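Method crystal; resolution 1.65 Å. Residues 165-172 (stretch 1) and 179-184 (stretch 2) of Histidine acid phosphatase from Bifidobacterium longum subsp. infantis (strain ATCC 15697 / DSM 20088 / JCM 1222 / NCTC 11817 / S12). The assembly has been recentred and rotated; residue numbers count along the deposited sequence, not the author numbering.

Stretch 1, residues 165-172: NVSAPTNP
Stretch 2 (179-184) KDFQKN

Short contacts between an irregular segment and a short strand often rely on one side chain standing in for a missing backbone partner, and residues 165-172 and 179-184 of this histidine acid phosphatase are a compact example. The first stretch has no regular helix or strand. From Val-166 to Pro-169 it is nonetheless extended, with phi/psi of -93/131, -66/130, -73/127 and -67/147; it then bends at Thr-170 (-84/-25), passes through Asn-171 at -137/81 and is extended again at Pro-172 (-70/149). The second begins with a turn, Lys-179 at -60/-21 and Asp-180 at -88/-5, and opens into extended Phe-181 (-100/117), Gln-182 (-79/127) and Lys-183 (-76/126), before Asn-184 (-138/74) takes the N-cap position of a helix.

A single beta bridge of the antiparallel kind sets the register, pairing Pro-172 with Gln-182 at a CA-CA distance of 4.8 Å. Its firmest link is the nearly straight hydrogen bond from Lys-183 N to Asn-171 O, 3.0 Å long with an angle of 174°. Proline has no amide hydrogen to give, but Pro-172 CA lies 3.2 Å from Phe-181 O in a CA-H...O contact (143°), so that carbonyl still meets a hydrogen from the facing stretch.

Gln-182 supplies what the backbones do not. Its CB points sideways, yet chi1 171° (t), chi2 75° (p) and chi3 5° bring the amide back to the bend. There OE1 accepts a well-aligned hydrogen bond from Asn-171 N (2.9 Å, 169°) and a weak one from Thr-170 N (2.9 Å, 119°), while NE2 gives a weak bond to Thr-170 OG1 at 3.2 Å, the threonine being in rotamer p (50°). An amide suits this place because it carries both an acceptor for two successive backbone NH groups and a donor for the hydroxyl.

Pro-169, C-gamma exo, points toward the second stretch and packs over its turn: CG is 3.3 Å from Lys-179 O and 3.4 Å from Asp-180 O, and CB is 3.2 Å from Gln-182 OE1. The compact ring fills this space without bringing a further polar group. Val-166 (t, 179°) adds an aliphatic contact, CG1 to Asp-180 CB at 3.9 Å, with the aspartate in rotamer m. Phe-181 (m, chi2 -95°) directs its CB away from this contact and is buried.

At the other end, Lys-183 points toward the first stretch with an m, t, m, t chain. Its CE comes 3.5 Å from Pro-172 O and 3.6 Å from Asn-171 ND2, so the long aliphatic portion covers the loop while NZ is hydrogen-bonded elsewhere in the structure. Asn-171 is t (-165°), chi2 19°.

Two waters complete the contact. One lies 2.7 Å from both Ser-167 O and Asp-180 O, bridging carbonyl oxygens 4.2 Å apart; the other accepts from Asn-171 ND2 (2.9 Å) and donates to Lys-183 O (2.7 Å). Altogether 470 Å² is buried, summed over both sides.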

# COMPACT_ATOMS: atom_id res chain seq x y z
N ASN A 165 28.21 1.11 -5.94
CA ASN A 165 27.50 1.60 -7.13
C ASN A 165 26.21 2.37 -6.82
O ASN A 165 25.35 2.47 -7.67
CB ASN A 165 27.13 0.43 -8.05
CG ASN A 165 28.34 -0.24 -8.67
OD1 ASN A 165 29.07 -0.97 -7.99
ND2 ASN A 165 28.55 -0.02 -9.96
N VAL A 166 26.08 2.89 -5.61
CA VAL A 166 24.86 3.61 -5.24
C VAL A 166 25.03 5.10 -5.50
O VAL A 166 26.04 5.68 -5.11
CB VAL A 166 24.48 3.38 -3.77
CG1 VAL A 166 23.22 4.16 -3.40
CG2 VAL A 166 24.26 1.90 -3.52
N SER A 167 24.06 5.71 -6.18
CA SER A 167 24.09 7.16 -6.39
C SER A 167 23.94 7.89 -5.06
O SER A 167 23.03 7.59 -4.28
CB SER A 167 22.98 7.60 -7.34
OG SER A 167 23.10 6.96 -8.60
N ALA A 168 24.83 8.84 -4.79
CA ALA A 168 24.73 9.64 -3.58
C ALA A 168 23.58 10.63 -3.74
O ALA A 168 23.52 11.36 -4.74
CB ALA A 168 26.04 10.39 -3.33
N PRO A 169 22.65 10.66 -2.77
CA PRO A 169 21.54 11.61 -2.87
C PRO A 169 21.99 13.06 -2.75
O PRO A 169 22.95 13.34 -2.02
CB PRO A 169 20.65 11.25 -1.67
CG PRO A 169 20.96 9.81 -1.40
CD PRO A 169 22.44 9.69 -1.67
N THR A 170 21.31 13.96 -3.45
CA THR A 170 21.51 15.39 -3.26
C THR A 170 20.67 15.87 -2.08
O THR A 170 20.99 16.88 -1.45
CB THR A 170 21.15 16.20 -4.52
OG1 THR A 170 19.85 15.83 -4.99
CG2 THR A 170 22.17 15.98 -5.62
N ASN A 171 19.59 15.14 -1.79
CA ASN A 171 18.74 15.43 -0.64
C ASN A 171 18.35 14.15 0.10
O ASN A 171 17.26 13.61 -0.09
CB ASN A 171 17.48 16.17 -1.10
CG ASN A 171 16.72 16.81 0.05
OD1 ASN A 171 17.26 17.03 1.13
ND2 ASN A 171 15.45 17.14 -0.19
N PRO A 172 19.26 13.65 0.96
CA PRO A 172 19.05 12.34 1.59
C PRO A 172 17.94 12.32 2.63
O PRO A 172 17.70 13.32 3.32
CB PRO A 172 20.40 12.07 2.28
CG PRO A 172 21.01 13.43 2.49
CD PRO A 172 20.58 14.23 1.29
N LYS A 179 20.79 7.14 4.51
CA LYS A 179 21.66 8.03 3.74
C LYS A 179 21.68 7.80 2.23
O LYS A 179 22.07 8.68 1.46
CB LYS A 179 23.10 7.97 4.28
CG LYS A 179 23.79 6.62 4.07
CD LYS A 179 25.28 6.67 4.43
CE LYS A 179 25.49 6.86 5.92
NZ LYS A 179 24.98 5.71 6.72
N ASP A 180 21.28 6.61 1.79
CA ASP A 180 21.32 6.30 0.36
C ASP A 180 20.05 6.71 -0.37
O ASP A 180 19.97 6.60 -1.59
CB ASP A 180 21.60 4.81 0.14
CG ASP A 180 23.00 4.41 0.53
OD1 ASP A 180 23.87 5.30 0.65
OD2 ASP A 180 23.24 3.21 0.72
N PHE A 181 19.06 7.19 0.38
CA PHE A 181 17.74 7.47 -0.18
C PHE A 181 17.49 8.93 -0.51
O PHE A 181 17.49 9.78 0.37
CB PHE A 181 16.66 6.91 0.75
CG PHE A 181 16.59 5.42 0.73
CD1 PHE A 181 15.68 4.77 -0.10
CD2 PHE A 181 17.49 4.66 1.46
CE1 PHE A 181 15.64 3.39 -0.16
CE2 PHE A 181 17.46 3.28 1.40
CZ PHE A 181 16.54 2.65 0.57
N GLN A 182 17.28 9.20 -1.80
CA GLN A 182 16.94 10.54 -2.27
C GLN A 182 15.45 10.81 -2.04
O GLN A 182 14.60 10.04 -2.45
CB GLN A 182 17.23 10.63 -3.76
CG GLN A 182 16.71 11.89 -4.43
CD GLN A 182 17.55 13.10 -4.11
OE1 GLN A 182 18.58 13.00 -3.45
NE2 GLN A 182 17.10 14.27 -4.56
N LYS A 183 15.14 11.92 -1.37
CA LYS A 183 13.74 12.28 -1.17
C LYS A 183 13.14 12.84 -2.46
O LYS A 183 13.71 13.75 -3.08
CB LYS A 183 13.62 13.30 -0.02
CG LYS A 183 13.94 12.70 1.34
CD LYS A 183 13.68 13.68 2.48
CE LYS A 183 14.69 14.83 2.48
NZ LYS A 183 14.57 15.63 3.74
N ASN A 184 12.03 12.26 -2.90
CA ASN A 184 11.35 12.73 -4.10
C ASN A 184 9.83 12.76 -3.91
O ASN A 184 9.11 11.93 -4.45
CB ASN A 184 11.70 11.85 -5.31
CG ASN A 184 11.40 12.52 -6.63
OD1 ASN A 184 10.64 13.50 -6.69
ND2 ASN A 184 11.99 12.01 -7.70
O HOH W 1 20.42 6.94 -4.21
O HOH W 2 14.35 16.39 -2.77